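Local coordinates for uncharacterized conserved protein of COG5135 (Nostoc punctiforme, PDB 2I51), which binds flavin mononucleotide between the two subunits of a dimer and is probably an oxidoreductase related to pyridoxamine 5'-phosphate oxidase, at residues I58-S63 against L123-P128; F88-D93 against V163-L168; N176-H181 against W188-I193. All blocks are in the same frame, centred on the assembly; numbering follows the deposited sequence. Where two conformers were deposited one is given.

Contact 1 of 3, residues I58-S63 against L123-P128; sequences ITDTRS and LQFGWP. With FMN (flavin mononucleotide), chain C; EDO (1,2-ethanediol), chain I; EDO (1,2-ethanediol), chain N.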
loop_
_atom_site.group_PDB
_atom_site.type_symbol
_atom_site.label_atom_id
_atom_site.label_comp_id
_atom_site.label_asym_id
_atom_site.label_seq_id
_atom_site.Cartn_x
_atom_site.Cartn_y
_atom_site.Cartn_z
ATOM N N ILE A 58 -11.667 -10.007 3.710
ATOM C CA ILE A 58 -13.028 -9.602 4.046
ATOM C C ILE A 58 -13.109 -8.097 4.063
ATOM O O ILE A 58 -12.094 -7.406 4.312
ATOM C CB ILE A 58 -13.484 -10.201 5.395
ATOM C CG1 ILE A 58 -12.789 -9.564 6.590
ATOM C CG2 ILE A 58 -13.373 -11.712 5.345
ATOM C CD1 ILE A 58 -13.194 -10.119 7.993
ATOM N N THR A 59 -14.304 -7.592 3.812
ATOM C CA THR A 59 -14.554 -6.155 3.885
ATOM C C THR A 59 -16.030 -5.915 4.079
ATOM O O THR A 59 -16.851 -6.820 3.897
ATOM C CB THR A 59 -13.969 -5.389 2.693
ATOM O OG1 THR A 59 -13.767 -4.013 3.043
ATOM C CG2 THR A 59 -14.847 -5.530 1.454
ATOM N N ASP A 60 -16.366 -4.701 4.474
ATOM C CA ASP A 60 -17.744 -4.290 4.708
ATOM C C ASP A 60 -18.335 -3.669 3.438
ATOM O O ASP A 60 -17.682 -2.845 2.784
ATOM C CB ASP A 60 -17.735 -3.277 5.861
ATOM C CG ASP A 60 -19.080 -3.034 6.480
ATOM O OD1 ASP A 60 -20.051 -2.710 5.778
ATOM O OD2 ASP A 60 -19.147 -3.181 7.717
ATOM N N THR A 61 -19.575 -4.036 3.079
ATOM C CA THR A 61 -20.235 -3.462 1.894
ATOM C C THR A 61 -20.391 -1.949 2.023
ATOM O O THR A 61 -20.572 -1.261 1.005
ATOM C CB THR A 61 -21.664 -4.014 1.632
ATOM O OG1 THR A 61 -22.473 -3.731 2.773
ATOM C CG2 THR A 61 -21.662 -5.511 1.397
ATOM N N ARG A 62 -20.392 -1.430 3.248
ATOM C CA ARG A 62 -20.579 0.005 3.497
ATOM C C ARG A 62 -19.302 0.791 3.292
ATOM O O ARG A 62 -19.345 2.025 3.280
ATOM C CB ARG A 62 -21.053 0.228 4.943
ATOM C CG ARG A 62 -22.412 -0.398 5.204
ATOM C CD ARG A 62 -22.798 -0.342 6.676
ATOM N NE ARG A 62 -21.848 -1.026 7.520
ATOM C CZ ARG A 62 -21.777 -0.918 8.842
ATOM N NH1 ARG A 62 -22.665 -0.180 9.509
ATOM N NH2 ARG A 62 -20.827 -1.562 9.514
ATOM N N SER A 63 -18.171 0.107 3.156
ATOM C CA SER A 63 -16.903 0.827 2.977
ATOM C C SER A 63 -16.750 1.401 1.553
ATOM O O SER A 63 -17.350 0.960 0.567
ATOM C CB SER A 63 -15.737 -0.053 3.325
ATOM O OG SER A 63 -15.595 -1.070 2.374
ATOM N N LEU A 123 -17.999 -9.354 14.976
ATOM C CA LEU A 123 -18.650 -8.266 15.727
ATOM C C LEU A 123 -18.470 -6.919 15.005
ATOM O O LEU A 123 -19.366 -6.082 15.011
ATOM C CB LEU A 123 -18.086 -8.168 17.167
ATOM C CG LEU A 123 -18.616 -9.100 18.276
ATOM C CD1 LEU A 123 -17.676 -9.141 19.473
ATOM C CD2 LEU A 123 -19.999 -8.673 18.754
ATOM N N GLN A 124 -17.332 -6.706 14.377
ATOM C CA GLN A 124 -17.067 -5.422 13.713
ATOM C C GLN A 124 -18.044 -5.095 12.611
ATOM O O GLN A 124 -18.269 -3.939 12.305
ATOM C CB GLN A 124 -15.650 -5.354 13.142
ATOM C CG GLN A 124 -14.561 -5.427 14.131
ATOM C CD GLN A 124 -13.199 -4.944 13.573
ATOM O OE1 GLN A 124 -13.100 -4.455 12.442
ATOM N NE2 GLN A 124 -12.165 -5.073 14.386
ATOM N N PHE A 125 -18.667 -6.115 12.010
ATOM C CA PHE A 125 -19.656 -5.853 10.976
ATOM C C PHE A 125 -20.945 -5.253 11.565
ATOM O O PHE A 125 -21.761 -4.725 10.811
ATOM C CB PHE A 125 -19.900 -7.130 10.157
ATOM C CG PHE A 125 -18.702 -7.484 9.309
ATOM C CD1 PHE A 125 -18.537 -6.924 8.052
ATOM C CD2 PHE A 125 -17.664 -8.241 9.839
ATOM C CE1 PHE A 125 -17.427 -7.153 7.323
ATOM C CE2 PHE A 125 -16.519 -8.463 9.113
ATOM C CZ PHE A 125 -16.394 -7.908 7.827
ATOM N N GLY A 126 -21.076 -5.260 12.902
ATOM C CA GLY A 126 -22.186 -4.604 13.568
ATOM C C GLY A 126 -21.905 -3.203 14.054
ATOM O O GLY A 126 -22.766 -2.565 14.679
ATOM N N TRP A 127 -20.724 -2.697 13.757
ATOM C CA TRP A 127 -20.341 -1.328 14.139
ATOM C C TRP A 127 -21.062 -0.275 13.291
ATOM O O TRP A 127 -21.619 -0.571 12.242
ATOM C CB TRP A 127 -18.828 -1.152 13.996
ATOM C CG TRP A 127 -18.008 -1.831 15.047
ATOM C CD1 TRP A 127 -18.447 -2.595 16.088
ATOM C CD2 TRP A 127 -16.590 -1.795 15.146
ATOM N NE1 TRP A 127 -17.375 -3.052 16.815
ATOM C CE2 TRP A 127 -16.219 -2.568 16.255
ATOM C CE3 TRP A 127 -15.590 -1.183 14.379
ATOM C CZ2 TRP A 127 -14.912 -2.732 16.644
ATOM C CZ3 TRP A 127 -14.287 -1.377 14.743
ATOM C CH2 TRP A 127 -13.955 -2.120 15.884
ATOM N N PRO A 128 -21.133 0.967 13.793
ATOM C CA PRO A 128 -21.807 1.986 13.010
ATOM C C PRO A 128 -21.143 2.294 11.688
ATOM O O PRO A 128 -20.009 1.898 11.470
ATOM C CB PRO A 128 -21.814 3.215 13.934
ATOM C CG PRO A 128 -20.891 2.930 15.010
ATOM C CD PRO A 128 -20.681 1.441 15.103
HETATM N N1 FMN C . -10.344 -3.192 6.325
HETATM C C2 FMN C . -11.034 -4.164 5.702
HETATM O O2 FMN C . -12.015 -3.918 4.992
HETATM N N3 FMN C . -10.610 -5.474 5.809
HETATM C C4 FMN C . -9.528 -5.839 6.552
HETATM O O4 FMN C . -9.058 -7.036 6.528
HETATM C C4A FMN C . -8.807 -4.848 7.200
HETATM N N5 FMN C . -7.714 -5.161 7.991
HETATM C C5A FMN C . -6.907 -4.088 8.456
HETATM C C6 FMN C . -5.749 -4.378 9.143
HETATM C C7 FMN C . -4.915 -3.372 9.659
HETATM C C7M FMN C . -3.541 -3.716 10.173
HETATM C C8 FMN C . -5.340 -2.055 9.495
HETATM C C8M FMN C . -4.358 -0.917 9.800
HETATM C C9 FMN C . -6.524 -1.758 8.817
HETATM C C9A FMN C . -7.333 -2.776 8.333
HETATM N N10 FMN C . -8.516 -2.514 7.681
HETATM C C10 FMN C . -9.221 -3.505 7.070
HETATM C "C1'" FMN C . -9.102 -1.107 7.645
HETATM C "C2'" FMN C . -8.740 -0.489 6.289
HETATM O "O2'" FMN C . -7.316 -0.226 6.209
HETATM C "C3'" FMN C . -9.550 0.779 5.952
HETATM O "O3'" FMN C . -9.413 1.676 7.036
HETATM C "C4'" FMN C . -11.031 0.367 5.811
HETATM O "O4'" FMN C . -11.236 -0.865 5.113
HETATM C "C5'" FMN C . -11.727 1.462 5.006
HETATM O "O5'" FMN C . -11.105 1.563 3.731
HETATM P P FMN C . -11.899 2.147 2.505
HETATM O O1P FMN C . -12.974 1.219 2.067
HETATM O O2P FMN C . -12.505 3.498 3.000
HETATM O O3P FMN C . -10.897 2.474 1.445
HETATM C C1 EDO I . -14.473 -4.747 8.397
HETATM O O1 EDO I . -14.935 -5.208 9.680
HETATM C C2 EDO I . -13.543 -5.795 7.796
HETATM O O2 EDO I . -12.888 -6.617 8.794
HETATM C C1 EDO N . -19.751 1.016 -1.182
HETATM O O1 EDO N . -18.710 1.963 -1.423
HETATM C C2 EDO N . -20.571 1.519 -0.020
HETATM O O2 EDO N . -21.915 1.054 -0.157
HETATM O O HOH W 1 -17.037 -3.262 9.289
#

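Contact 2 of 3, residues F88-D93 against V163-L168; sequences FRMAGD and VQVDHL. With FMN (flavin mononucleotide), chain P.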
loop_
_atom_site.group_PDB
_atom_site.type_symbol
_atom_site.label_atom_id
_atom_site.label_comp_id
_atom_site.label_asym_id
_atom_site.label_seq_id
_atom_site.Cartn_x
_atom_site.Cartn_y
_atom_site.Cartn_z
ATOM N N PHE A 88 6.163 -8.674 -2.468
ATOM C CA PHE A 88 5.363 -9.190 -3.564
ATOM C C PHE A 88 4.355 -8.125 -3.984
ATOM O O PHE A 88 3.589 -7.605 -3.161
ATOM C CB PHE A 88 4.611 -10.456 -3.197
ATOM C CG PHE A 88 5.461 -11.608 -2.831
ATOM C CD1 PHE A 88 6.085 -11.689 -1.606
ATOM C CD2 PHE A 88 5.646 -12.643 -3.759
ATOM C CE1 PHE A 88 6.879 -12.810 -1.259
ATOM C CE2 PHE A 88 6.424 -13.764 -3.405
ATOM C CZ PHE A 88 7.016 -13.842 -2.145
ATOM N N ARG A 89 4.344 -7.821 -5.255
ATOM C CA ARG A 89 3.309 -6.978 -5.849
ATOM C C ARG A 89 2.471 -7.892 -6.706
ATOM O O ARG A 89 3.033 -8.681 -7.464
ATOM C CB ARG A 89 3.918 -5.852 -6.686
ATOM C CG ARG A 89 4.665 -4.868 -5.853
ATOM C CD ARG A 89 5.509 -3.927 -6.718
ATOM N NE ARG A 89 4.649 -3.135 -7.610
ATOM C CZ ARG A 89 5.085 -2.235 -8.492
ATOM N NH1 ARG A 89 6.353 -2.130 -8.665
ATOM N NH2 ARG A 89 4.219 -1.524 -9.230
HETATM N N MSE A 90 1.172 -7.882 -6.546
HETATM C CA MSE A 90 0.307 -8.799 -7.268
HETATM C C MSE A 90 -0.885 -8.046 -7.803
HETATM O O MSE A 90 -1.617 -7.405 -7.057
HETATM C CB MSE A 90 -0.176 -9.947 -6.393
HETATM C CG MSE A 90 0.915 -10.786 -5.802
HETATM SE SE MSE A 90 0.053 -12.311 -5.015
HETATM C CE MSE A 90 1.541 -13.043 -4.003
ATOM N N ALA A 91 -1.069 -8.136 -9.110
ATOM C CA ALA A 91 -2.112 -7.389 -9.790
ATOM C C ALA A 91 -3.077 -8.347 -10.437
ATOM O O ALA A 91 -2.662 -9.344 -10.992
ATOM C CB ALA A 91 -1.522 -6.533 -10.838
ATOM N N GLY A 92 -4.366 -8.046 -10.361
ATOM C CA GLY A 92 -5.359 -8.868 -11.022
ATOM C C GLY A 92 -6.757 -8.450 -10.646
ATOM O O GLY A 92 -6.977 -7.382 -10.081
ATOM N N ASP A 93 -7.708 -9.276 -11.063
ATOM C CA ASP A 93 -9.102 -8.909 -10.885
ATOM C C ASP A 93 -9.632 -9.350 -9.538
ATOM O O ASP A 93 -9.287 -10.393 -9.000
ATOM C CB ASP A 93 -9.983 -9.476 -11.977
ATOM C CG ASP A 93 -9.921 -8.663 -13.244
ATOM O OD1 ASP A 93 -10.160 -7.423 -13.226
ATOM O OD2 ASP A 93 -9.628 -9.290 -14.251
ATOM N N VAL A 163 -2.874 -11.995 -11.929
ATOM C CA VAL A 163 -2.357 -12.342 -13.243
ATOM C C VAL A 163 -0.947 -11.839 -13.487
ATOM O O VAL A 163 -0.314 -12.262 -14.440
ATOM C CB VAL A 163 -3.304 -11.915 -14.377
ATOM C CG1 VAL A 163 -4.663 -12.525 -14.184
ATOM C CG2 VAL A 163 -3.382 -10.403 -14.479
ATOM N N GLN A 164 -0.417 -11.009 -12.595
ATOM C CA GLN A 164 0.958 -10.590 -12.679
ATOM C C GLN A 164 1.491 -10.475 -11.269
ATOM O O GLN A 164 0.811 -9.909 -10.399
ATOM C CB GLN A 164 1.136 -9.250 -13.403
ATOM C CG GLN A 164 2.599 -8.903 -13.694
ATOM C CD GLN A 164 2.820 -7.900 -14.805
ATOM O OE1 GLN A 164 3.450 -6.866 -14.598
ATOM N NE2 GLN A 164 2.344 -8.220 -15.994
ATOM N N VAL A 165 2.691 -11.015 -11.030
ATOM C CA VAL A 165 3.327 -10.970 -9.726
ATOM C C VAL A 165 4.780 -10.520 -9.909
ATOM O O VAL A 165 5.490 -11.071 -10.757
ATOM C CB VAL A 165 3.257 -12.331 -9.032
ATOM C CG1 VAL A 165 4.052 -12.332 -7.696
ATOM C CG2 VAL A 165 1.795 -12.720 -8.809
ATOM N N ASP A 166 5.228 -9.546 -9.135
ATOM C CA ASP A 166 6.630 -9.024 -9.128
ATOM C C ASP A 166 7.155 -9.316 -7.735
ATOM O O ASP A 166 6.608 -8.801 -6.740
ATOM C CB ASP A 166 6.524 -7.524 -9.414
ATOM C CG ASP A 166 7.830 -6.774 -9.535
ATOM O OD1 ASP A 166 8.885 -7.277 -9.204
ATOM O OD2 ASP A 166 7.726 -5.571 -9.909
ATOM N N HIS A 167 8.153 -10.171 -7.628
ATOM C CA HIS A 167 8.775 -10.543 -6.361
ATOM C C HIS A 167 10.179 -9.982 -6.263
ATOM O O HIS A 167 11.034 -10.335 -7.074
ATOM C CB HIS A 167 8.823 -12.056 -6.270
ATOM C CG HIS A 167 9.410 -12.578 -5.001
ATOM N ND1 HIS A 167 10.050 -13.805 -4.943
ATOM C CD2 HIS A 167 9.424 -12.073 -3.742
ATOM C CE1 HIS A 167 10.449 -14.020 -3.701
ATOM N NE2 HIS A 167 10.081 -12.987 -2.948
ATOM N N LEU A 168 10.417 -9.131 -5.280
ATOM C CA LEU A 168 11.681 -8.459 -5.061
ATOM C C LEU A 168 12.244 -8.961 -3.734
ATOM O O LEU A 168 11.580 -8.875 -2.700
ATOM C CB LEU A 168 11.462 -6.955 -4.990
ATOM C CG LEU A 168 12.686 -6.105 -4.660
ATOM C CD1 LEU A 168 13.728 -6.188 -5.773
ATOM C CD2 LEU A 168 12.259 -4.658 -4.439
HETATM N N1 FMN P . 11.909 2.051 -4.860
HETATM C C2 FMN P . 12.133 3.412 -4.995
HETATM O O2 FMN P . 12.040 3.963 -6.098
HETATM N N3 FMN P . 12.409 4.169 -3.896
HETATM C C4 FMN P . 12.558 3.674 -2.623
HETATM O O4 FMN P . 12.687 4.406 -1.636
HETATM C C4A FMN P . 12.346 2.306 -2.471
HETATM N N5 FMN P . 12.485 1.734 -1.207
HETATM C C5A FMN P . 12.086 0.405 -1.058
HETATM C C6 FMN P . 12.079 -0.162 0.207
HETATM C C7 FMN P . 11.714 -1.501 0.407
HETATM C C7M FMN P . 11.587 -2.045 1.819
HETATM C C8 FMN P . 11.353 -2.274 -0.685
HETATM C C8M FMN P . 10.722 -3.657 -0.479
HETATM C C9 FMN P . 11.391 -1.727 -1.949
HETATM C C9A FMN P . 11.757 -0.383 -2.168
HETATM N N10 FMN P . 11.811 0.168 -3.458
HETATM C C10 FMN P . 12.020 1.539 -3.609
HETATM C "C1'" FMN P . 11.574 -0.633 -4.697
HETATM C "C2'" FMN P . 10.132 -0.458 -5.119
HETATM O "O2'" FMN P . 9.220 -1.133 -4.205
HETATM C "C3'" FMN P . 9.905 -0.936 -6.565
HETATM O "O3'" FMN P . 10.359 -2.294 -6.710
HETATM C "C4'" FMN P . 10.721 -0.061 -7.501
HETATM O "O4'" FMN P . 10.702 1.325 -7.158
HETATM C "C5'" FMN P . 10.102 -0.200 -8.874
HETATM O "O5'" FMN P . 8.778 0.271 -8.871
HETATM P P FMN P . 8.002 0.731 -10.177
HETATM O O1P FMN P . 8.560 2.063 -10.608
HETATM O O2P FMN P . 8.360 -0.364 -11.180
HETATM O O3P FMN P . 6.559 0.778 -9.844
HETATM O O HOH W 2 8.537 -3.902 -7.727
#

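Contact 3 of 3, residues N176-H181 against W188-I193; sequences NRWLYH and WSSEAI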
loop_
_atom_site.group_PDB
_atom_site.type_symbol
_atom_site.label_atom_id
_atom_site.label_comp_id
_atom_site.label_asym_id
_atom_site.label_seq_id
_atom_site.Cartn_x
_atom_site.Cartn_y
_atom_site.Cartn_z
ATOM N N ASN A 176 17.360 -9.637 -5.914
ATOM C CA ASN A 176 16.782 -10.491 -6.953
ATOM C C ASN A 176 15.361 -10.002 -7.220
ATOM O O ASN A 176 14.650 -9.636 -6.287
ATOM C CB ASN A 176 16.712 -11.956 -6.490
ATOM C CG ASN A 176 18.055 -12.503 -6.022
ATOM O OD1 ASN A 176 19.051 -12.254 -6.644
ATOM N ND2 ASN A 176 18.065 -13.253 -4.916
ATOM N N ARG A 177 14.958 -9.962 -8.477
ATOM C CA ARG A 177 13.612 -9.578 -8.851
ATOM C C ARG A 177 13.122 -10.498 -9.951
ATOM O O ARG A 177 13.842 -10.740 -10.930
ATOM C CB ARG A 177 13.635 -8.139 -9.324
ATOM C CG ARG A 177 12.250 -7.532 -9.473
ATOM C CD ARG A 177 12.334 -6.109 -9.831
ATOM N NE ARG A 177 11.040 -5.497 -10.097
ATOM C CZ ARG A 177 10.889 -4.377 -10.802
ATOM N NH1 ARG A 177 11.955 -3.766 -11.281
ATOM N NH2 ARG A 177 9.694 -3.871 -11.032
ATOM N N TRP A 178 11.927 -11.048 -9.763
ATOM C CA TRP A 178 11.301 -11.963 -10.690
ATOM C C TRP A 178 9.915 -11.481 -11.016
ATOM O O TRP A 178 9.181 -11.067 -10.119
ATOM C CB TRP A 178 11.210 -13.363 -10.090
ATOM C CG TRP A 178 12.455 -14.097 -10.138
ATOM C CD1 TRP A 178 13.466 -14.072 -9.224
ATOM C CD2 TRP A 178 12.864 -15.010 -11.162
ATOM N NE1 TRP A 178 14.493 -14.894 -9.639
ATOM C CE2 TRP A 178 14.140 -15.483 -10.817
ATOM C CE3 TRP A 178 12.269 -15.475 -12.338
ATOM C CZ2 TRP A 178 14.836 -16.416 -11.612
ATOM C CZ3 TRP A 178 12.958 -16.391 -13.130
ATOM C CH2 TRP A 178 14.228 -16.845 -12.762
ATOM N N LEU A 179 9.551 -11.549 -12.291
ATOM C CA LEU A 179 8.244 -11.209 -12.775
ATOM C C LEU A 179 7.570 -12.465 -13.272
ATOM O O LEU A 179 8.150 -13.238 -14.027
ATOM C CB LEU A 179 8.361 -10.208 -13.919
ATOM C CG LEU A 179 7.139 -9.547 -14.490
ATOM C CD1 LEU A 179 6.355 -8.714 -13.437
ATOM C CD2 LEU A 179 7.634 -8.679 -15.695
ATOM N N TYR A 180 6.324 -12.641 -12.881
ATOM C CA TYR A 180 5.502 -13.768 -13.299
ATOM C C TYR A 180 4.283 -13.194 -14.000
ATOM O O TYR A 180 3.665 -12.247 -13.515
ATOM C CB TYR A 180 5.046 -14.557 -12.070
ATOM C CG TYR A 180 6.108 -15.141 -11.186
ATOM C CD1 TYR A 180 6.713 -14.385 -10.207
ATOM C CD2 TYR A 180 6.488 -16.485 -11.352
ATOM C CE1 TYR A 180 7.666 -14.912 -9.403
ATOM C CE2 TYR A 180 7.439 -17.038 -10.532
ATOM C CZ TYR A 180 8.023 -16.247 -9.552
ATOM O OH TYR A 180 9.017 -16.785 -8.741
ATOM N N HIS A 181 3.885 -13.781 -15.125
ATOM C CA HIS A 181 2.703 -13.327 -15.858
ATOM C C HIS A 181 1.851 -14.514 -16.324
ATOM O O HIS A 181 2.386 -15.509 -16.756
ATOM C CB HIS A 181 3.134 -12.453 -17.033
ATOM C CG HIS A 181 1.991 -11.924 -17.835
ATOM N ND1 HIS A 181 1.223 -10.853 -17.434
ATOM C CD2 HIS A 181 1.455 -12.362 -18.999
ATOM C CE1 HIS A 181 0.262 -10.653 -18.322
ATOM N NE2 HIS A 181 0.390 -11.547 -19.288
ATOM N N TRP A 188 1.352 -19.743 -16.757
ATOM C CA TRP A 188 2.301 -18.797 -16.157
ATOM C C TRP A 188 3.672 -18.860 -16.814
ATOM O O TRP A 188 4.159 -19.936 -17.191
ATOM C CB TRP A 188 2.444 -19.068 -14.659
ATOM C CG TRP A 188 1.286 -18.655 -13.868
ATOM C CD1 TRP A 188 0.196 -19.431 -13.511
ATOM C CD2 TRP A 188 1.037 -17.353 -13.314
ATOM N NE1 TRP A 188 -0.688 -18.672 -12.785
ATOM C CE2 TRP A 188 -0.192 -17.398 -12.650
ATOM C CE3 TRP A 188 1.758 -16.146 -13.322
ATOM C CZ2 TRP A 188 -0.723 -16.286 -12.003
ATOM C CZ3 TRP A 188 1.232 -15.040 -12.685
ATOM C CH2 TRP A 188 0.009 -15.115 -12.039
ATOM N N SER A 189 4.281 -17.685 -16.974
ATOM C CA SER A 189 5.682 -17.560 -17.385
ATOM C C SER A 189 6.399 -16.749 -16.324
ATOM O O SER A 189 5.760 -16.052 -15.527
ATOM C CB SER A 189 5.773 -16.867 -18.741
ATOM O OG SER A 189 5.262 -15.558 -18.692
ATOM N N SER A 190 7.707 -16.934 -16.224
ATOM C CA SER A 190 8.506 -16.124 -15.314
ATOM C C SER A 190 9.814 -15.680 -15.908
ATOM O O SER A 190 10.323 -16.304 -16.838
ATOM C CB SER A 190 8.755 -16.855 -14.032
ATOM O OG SER A 190 9.579 -17.951 -14.214
ATOM N N GLU A 191 10.354 -14.589 -15.383
ATOM C CA GLU A 191 11.617 -14.068 -15.864
ATOM C C GLU A 191 12.311 -13.247 -14.802
ATOM O O GLU A 191 11.671 -12.483 -14.074
ATOM C CB GLU A 191 11.471 -13.227 -17.126
ATOM C CG GLU A 191 10.666 -11.965 -17.052
ATOM C CD GLU A 191 10.959 -11.008 -18.220
ATOM O OE1 GLU A 191 12.006 -11.161 -18.884
ATOM O OE2 GLU A 191 10.127 -10.097 -18.458
ATOM N N ALA A 192 13.604 -13.437 -14.687
ATOM C CA ALA A 192 14.415 -12.620 -13.809
ATOM C C ALA A 192 14.635 -11.268 -14.503
ATOM O O ALA A 192 15.037 -11.188 -15.693
ATOM C CB ALA A 192 15.750 -13.320 -13.515
ATOM N N ILE A 193 14.433 -10.190 -13.728
ATOM C CA ILE A 193 14.546 -8.825 -14.248
ATOM C C ILE A 193 15.434 -7.993 -13.343
ATOM O O ILE A 193 15.735 -8.361 -12.201
ATOM C CB ILE A 193 13.180 -8.142 -14.430
ATOM C CG1 ILE A 193 12.341 -8.166 -13.136
ATOM C CG2 ILE A 193 12.364 -8.859 -15.550
ATOM C CD1 ILE A 193 11.128 -7.219 -13.085
HETATM O O HOH W 3 16.966 -10.294 -10.612
#

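Contact 1 of 3, residues I58-S63 against L123-P128
R62 reaches across to the loop after helix 119-123 and clasps the carbonyl oxygen of W127 end-on. NH1 and NH2 both donate to this one atom; the R62 NH1 to W127 O bond, 3.0 Å long, lies in the carbonyl plane, whereas NH2 arrives from above that plane. The oxygen itself sits within 1° of the guanidinium plane. The other edge of the same guanidinium is used side-on by D60: R62 NE donates to D60 OD1, and R62 NH2 forms a salt bridge with D60 OD2 at 2.9 Å. D60 is turned for this grip with CG anti to its backbone N (chi1 -164°), and its OD1 also takes the backbone N of R62 through the anti lone pair, an Asx turn nested in the type I turn D60-S63. A bend at chi3 (-59°) brings the R62 guanidinium back alongside the D60 carboxylate. The F125 ring slides past D60 in the opposite direction, with its CE1 edge 3.5 Å from T59 O and its CE2 edge 3.9 Å from I58 CD1. One face carries O1 of an ethanediol, which shares a water with D60 OD2. N154 bridges the two segments, its ND2 bonding D60 OD2 and F125 O, while F155 meets the F125 ring edge-to-face. On the flavin side of the strand, I58 O accepts FMN N3 at 2.9 Å in a nearly straight bond, and T59 OG1 donates to FMN O2 at 2.6 Å. The end of strand 55-60 thus forms the pyrimidine-binding edge of the FMN site in this split-barrel flavoprotein, with S63 by the phosphate.

Contact 2 of 3, residues F88-D93 against V163-L168
R89 points its guanidinium edge at the FMN phosphate, NH1 donating to O3P at 3.1 Å and NH2 more weakly to the same oxygen. E76 holds NH2 from the neighbouring strand in a salt bridge. D166 is R89's hydrogen-bonded strand partner, yet its OD2 lies 3.9 Å from R89 NH1 and well out of the guanidinium plane, so this long pair is one of charge alone. A water closes the gap, accepting from NH1, donating to OD2 and meeting FMN O3'; R177 takes OD2 directly. The backbones form an antiparallel pair in the FMN-binding barrel sheet, tied by R89 and D166 in both directions and ending in a classic beta bulge, where V163 N (2.8 Å) and Q164 N (3.2 Å) both bond A91 O. On the other face, F88 and H167 lie side by side in an offset stack, centroids 4.0 Å apart and planes 10° off parallel. E86 fixes H167 NE2. An alanine at F88 removes the ring stacked on the imidazole and would probably leave H167 less firmly held and loosen the packing against helix 8-17. Next along, M90 CG runs beside V165 CG2 at 3.7 Å, the two side chains pointing the same way and both touching W7.

Contact 3 of 3, residues N176-H181 against W188-I193
W178 lays its indole over the opposite strand. With CG anti to the carbonyl carbon, the six-membered ring faces A192, whose CB stands 3.8 Å from the ring centroid and 12° off its normal, a CH-pi contact. The same face spreads over the backbone, CE3 of W178 coming 3.3 Å from E191 C. Y180, the next residue on this side of the sheet, turns its ring toward S190 so that CD2 touches S190 CB at 3.5 Å. W188 approaches Y180 differently: its indole presents an edge to Y180 O, and CE3 meets Y180 CB at 3.9 Å. Both rings also meet W7 edge-to-face, so the N-terminal arm packs against this aromatic side. The two strands are the arms of a beta hairpin at the edge of the sheet, antiparallel at 163°. L179 and E191 bond in both directions, as do H181 and S189; I193 N adds a bond to R177 O from above the carbonyl plane. On the reverse side, R177, a residue of the FMN pocket, and I193 cross obliquely. R177 is extended from CG to NE, its CG anti to the backbone N, and I193 sets CG1 in the crowded position between N and carbonyl carbon (chi1 54°), which carries CD1 over one face of the guanidinium, 3.4 Å from R177 NE. The polar partners lie elsewhere: D166 takes NH2, and the C-terminal P195 and N194 O take NH1. A water joins R177 N to I193 O beyond the last strand bond. L179 and E191 run side by side here, CD2 of L179 being 4.0 Å from E191 OE2. E191 packs on P133 of the second subunit and A192 on its R134, the backbone of A192 also hydrogen-bonding to that subunit.

All three contacts reach one antiparallel sheet, but contact 1 lies across the chain's centre from the others, with centres about 27 Å from contact 2 and about 37 Å from contact 3. Contacts 2 and 3 are neighbours, centres about 10 Å apart, joined where V165 O meets Y180 N at 2.8 Å, a probable hydrogen bond, and where D166 OD2 forms a salt bridge with R177 NH2 at 2.8 Å. The dimer brings the distant ends together: each FMN is held by the pyrimidine-binding strand of contact 1 from one subunit and by R89 of contact 2 from the other, whose R177 in contact 3 makes a weak, long ion pair with the phosphate.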